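Local structure of N-acetyltransferase (Staphylococcus aureus subsp. aureus, 4LUA) at residues I5-L10 against F58-N63. The protein probably transfers an acetyl group from acetyl-CoA to an amine acceptor, as other GNAT-family N-acetyltransferases do. Sequence-based numbering, arbitrary orientation.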
ATOM      1  N   ILE A   5       9.908  11.200 -10.504  1.00 19.73           N
ATOM      2  CA  ILE A   5       9.014  11.231  -9.369  1.00 18.92           C
ATOM      3  C   ILE A   5       9.684  11.747  -8.110  1.00 19.00           C
ATOM      4  O   ILE A   5      10.858  11.415  -7.800  1.00 21.42           O
ATOM      5  CB  ILE A   5       8.476   9.788  -9.108  1.00 23.43           C
ATOM      6  CG1 ILE A   5       7.451   9.496 -10.210  1.00 30.85           C
ATOM      7  CG2 ILE A   5       7.802   9.647  -7.791  1.00 25.13           C
ATOM      8  CD1 ILE A   5       8.075   8.635 -11.216  1.00 44.92           C
ATOM      9  N   GLU A   6       8.916  12.507  -7.347  1.00 18.24           N
ATOM     10  CA  GLU A   6       9.287  12.905  -5.981  1.00 17.94           C
ATOM     11  C   GLU A   6       8.386  12.123  -5.025  1.00 17.44           C
ATOM     12  O   GLU A   6       7.176  12.015  -5.290  1.00 18.13           O
ATOM     13  CB  GLU A   6       9.060  14.414  -5.748  1.00 18.67           C
ATOM     14  CG  GLU A   6       9.434  14.800  -4.278  1.00 18.73           C
ATOM     15  CD  GLU A   6       9.067  16.228  -3.920  1.00 20.77           C
ATOM     16  OE1 GLU A   6       8.585  16.997  -4.794  1.00 21.59           O
ATOM     17  OE2 GLU A   6       9.273  16.618  -2.748  1.00 20.14           O
ATOM     18  N   ILE A   7       8.932  11.509  -3.979  1.00 17.12           N
ATOM     19  CA  ILE A   7       8.092  10.846  -2.985  1.00 16.97           C
ATOM     20  C   ILE A   7       7.960  11.812  -1.805  1.00 18.82           C
ATOM     21  O   ILE A   7       8.966  12.283  -1.243  1.00 17.74           O
ATOM     22  CB  ILE A   7       8.720   9.514  -2.562  1.00 16.75           C
ATOM     23  CG1 ILE A   7       8.770   8.574  -3.797  1.00 16.65           C
ATOM     24  CG2 ILE A   7       7.891   8.914  -1.393  1.00 16.93           C
ATOM     25  CD1 ILE A   7       9.480   7.212  -3.507  1.00 17.71           C
ATOM     26  N   LYS A   8       6.701  12.159  -1.487  1.00 17.75           N
ATOM     27  CA  LYS A   8       6.378  13.143  -0.460  1.00 18.54           C
ATOM     28  C   LYS A   8       5.566  12.502   0.636  1.00 21.04           C
ATOM     29  O   LYS A   8       4.839  11.519   0.414  1.00 19.68           O
ATOM     30  CB  LYS A   8       5.548  14.309  -1.040  1.00 19.17           C
ATOM     31  CG  LYS A   8       6.211  15.121  -2.193  1.00 19.29           C
ATOM     32  CD  LYS A   8       5.355  16.369  -2.642  1.00 20.36           C
ATOM     33  CE  LYS A   8       5.630  16.804  -4.118  1.00 27.74           C
ATOM     34  NZ  LYS A   8       5.014  18.113  -4.619  1.00 28.98           N
ATOM     35  N   THR A   9       5.693  13.037   1.835  1.00 20.47           N
ATOM     36  CA  THR A   9       4.798  12.620   2.896  1.00 20.44           C
ATOM     37  C   THR A   9       3.543  13.447   2.700  1.00 24.38           C
ATOM     38  O   THR A   9       3.592  14.683   2.535  1.00 27.45           O
ATOM     39  CB  THR A   9       5.402  12.848   4.301  1.00 27.13           C
ATOM     40  OG1 THR A   9       6.528  11.970   4.496  1.00 27.87           O
ATOM     41  CG2 THR A   9       4.386  12.489   5.359  1.00 28.37           C
ATOM     42  N   LEU A  10       2.395  12.793   2.765  1.00 21.31           N
ATOM     43  CA  LEU A  10       1.114  13.472   2.573  1.00 22.57           C
ATOM     44  C   LEU A  10       0.562  13.809   3.930  1.00 24.43           C
ATOM     45  O   LEU A  10       0.793  13.091   4.911  1.00 26.33           O
ATOM     46  CB  LEU A  10       0.122  12.568   1.829  1.00 21.92           C
ATOM     47  CG  LEU A  10       0.639  12.044   0.482  1.00 22.94           C
ATOM     48  CD1 LEU A  10      -0.549  11.331  -0.223  1.00 23.62           C
ATOM     49  CD2 LEU A  10       1.173  13.260  -0.362  1.00 24.93           C
ATOM     50  N   PHE A  58       2.365   8.076   1.966  1.00 17.77           N
ATOM     51  CA  PHE A  58       3.317   8.616   1.000  1.00 16.87           C
ATOM     52  C   PHE A  58       2.659   8.792  -0.348  1.00 16.36           C
ATOM     53  O   PHE A  58       1.816   7.913  -0.745  1.00 18.67           O
ATOM     54  CB  PHE A  58       4.460   7.587   0.847  1.00 15.44           C
ATOM     55  CG  PHE A  58       5.136   7.266   2.167  1.00 15.36           C
ATOM     56  CD1 PHE A  58       5.882   8.271   2.773  1.00 17.08           C
ATOM     57  CD2 PHE A  58       5.054   5.991   2.771  1.00 16.20           C
ATOM     58  CE1 PHE A  58       6.514   8.032   4.011  1.00 17.47           C
ATOM     59  CE2 PHE A  58       5.708   5.732   4.003  1.00 15.98           C
ATOM     60  CZ  PHE A  58       6.424   6.742   4.611  1.00 17.37           C
ATOM     61  N   GLY A  59       3.084   9.836  -1.070  1.00 17.32           N
ATOM     62  CA  GLY A  59       2.578  10.027  -2.436  1.00 18.89           C
ATOM     63  C   GLY A  59       3.709  10.202  -3.426  1.00 19.39           C
ATOM     64  O   GLY A  59       4.700  10.823  -3.107  1.00 20.25           O
ATOM     65  N   CYS A  60       3.576   9.621  -4.616  1.00 16.72           N
ATOM     66  CA  CYS A  60       4.558   9.844  -5.674  1.00 15.09           C
ATOM     67  C   CYS A  60       3.999  10.924  -6.596  1.00 14.78           C
ATOM     68  O   CYS A  60       2.860  10.824  -7.124  1.00 17.63           O
ATOM     69  CB  CYS A  60       4.667   8.583  -6.526  1.00 13.05           C
ATOM     70  SG  CYS A  60       5.289   7.191  -5.509  1.00 17.98           S
ATOM     71  N   TYR A  61       4.814  11.961  -6.811  1.00 16.31           N
ATOM     72  CA  TYR A  61       4.402  13.057  -7.699  1.00 18.24           C
ATOM     73  C   TYR A  61       5.256  13.104  -8.954  1.00 20.44           C
ATOM     74  O   TYR A  61       6.486  13.057  -8.871  1.00 21.47           O
ATOM     75  CB  TYR A  61       4.486  14.409  -6.979  1.00 20.35           C
ATOM     76  CG  TYR A  61       3.370  14.649  -5.983  1.00 21.21           C
ATOM     77  CD1 TYR A  61       2.289  15.441  -6.338  1.00 25.23           C
ATOM     78  CD2 TYR A  61       3.376  14.027  -4.734  1.00 26.02           C
ATOM     79  CE1 TYR A  61       1.269  15.631  -5.459  1.00 28.05           C
ATOM     80  CE2 TYR A  61       2.367  14.232  -3.844  1.00 25.70           C
ATOM     81  CZ  TYR A  61       1.317  15.016  -4.215  1.00 27.21           C
ATOM     82  OH  TYR A  61       0.275  15.279  -3.339  1.00 38.31           O
ATOM     83  N   GLU A  62       4.584  13.307 -10.085  1.00 20.03           N
ATOM     84  CA  GLU A  62       5.280  13.691 -11.333  1.00 19.87           C
ATOM     85  C   GLU A  62       4.809  15.101 -11.615  1.00 22.37           C
ATOM     86  O   GLU A  62       3.622  15.299 -11.949  1.00 23.71           O
ATOM     87  CB  GLU A  62       4.852  12.753 -12.450  1.00 27.18           C
ATOM     88  CG  GLU A  62       5.675  12.858 -13.716  1.00 36.19           C
ATOM     89  CD  GLU A  62       5.218  11.845 -14.752  1.00 48.82           C
ATOM     90  OE1 GLU A  62       4.161  11.200 -14.521  1.00 45.87           O
ATOM     91  OE2 GLU A  62       5.917  11.683 -15.772  1.00 55.64           O
ATOM     92  N   ASN A  63       5.718  16.067 -11.440  1.00 22.42           N
ATOM     93  CA  ASN A  63       5.403  17.498 -11.603  1.00 23.91           C
ATOM     94  C   ASN A  63       4.281  17.887 -10.621  1.00 28.48           C
ATOM     95  O   ASN A  63       4.508  17.845  -9.414  1.00 30.68           O
ATOM     96  CB  ASN A  63       5.078  17.869 -13.069  1.00 24.77           C
ATOM     97  CG  ASN A  63       4.912  19.362 -13.245  1.00 29.18           C
ATOM     98  OD1 ASN A  63       5.418  20.156 -12.437  1.00 29.84           O
ATOM     99  ND2 ASN A  63       4.231  19.770 -14.309  1.00 33.99           N
TER
HETATM  100  O   HOH W   1       3.526  18.829  -6.863  1.00 39.99           O
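Glu6 and Tyr61 exchange backbone hydrogen bonds both ways, Glu6 N to Tyr61 O at 2.9 Å and Tyr61 N to Glu6 O at 2.8 Å. Two residues along, Lys8 and Gly59 repeat the ladder, making an antiparallel pairing in which Ile7–Cys60 and Thr9–Phe58 are the non-hydrogen-bonded pairs.

On the face bearing Glu6, Lys8 and Tyr61, the extended lysine chain crosses the tyrosine ring at about a right angle. Its NZ stands over the ring 4.3 Å from the centroid, a cation-pi contact, and CE adds a CH-pi contact over the same face. A water accepts a hydrogen bond from Lys8 NZ (2.8 Å) and donates one to Asn63 O; Glu6 OE1 adds a long salt bridge to NZ. At the ring's edge, in plane, Leu10 CD2 sits 3.8 Å from Tyr61 CE2, where a beta carbon on Gly59 would crowd it; Leu10 CG, anti to its own carbonyl carbon (chi1 -55°), rests on Gly59 N at 3.6 Å.

The other face is mostly apolar: Cys60 SG lies near Ile7 CG1, and Thr9 OG1 at the Phe58 ring edge. Cys60 CB also meets Ile5 CG2 at 3.5 Å.

These are the first two strands of the GNAT fold, separated in sequence by helices 15-25 and 41-48. Strand 6-9 edges the antiparallel sheet 6-9, 55-62, 65-75, 83-91. Helix 96-112 packs against Ile7, Cys60 and Phe58, its Phe105 and Tyr109 meeting the Phe58 ring edge-to-face.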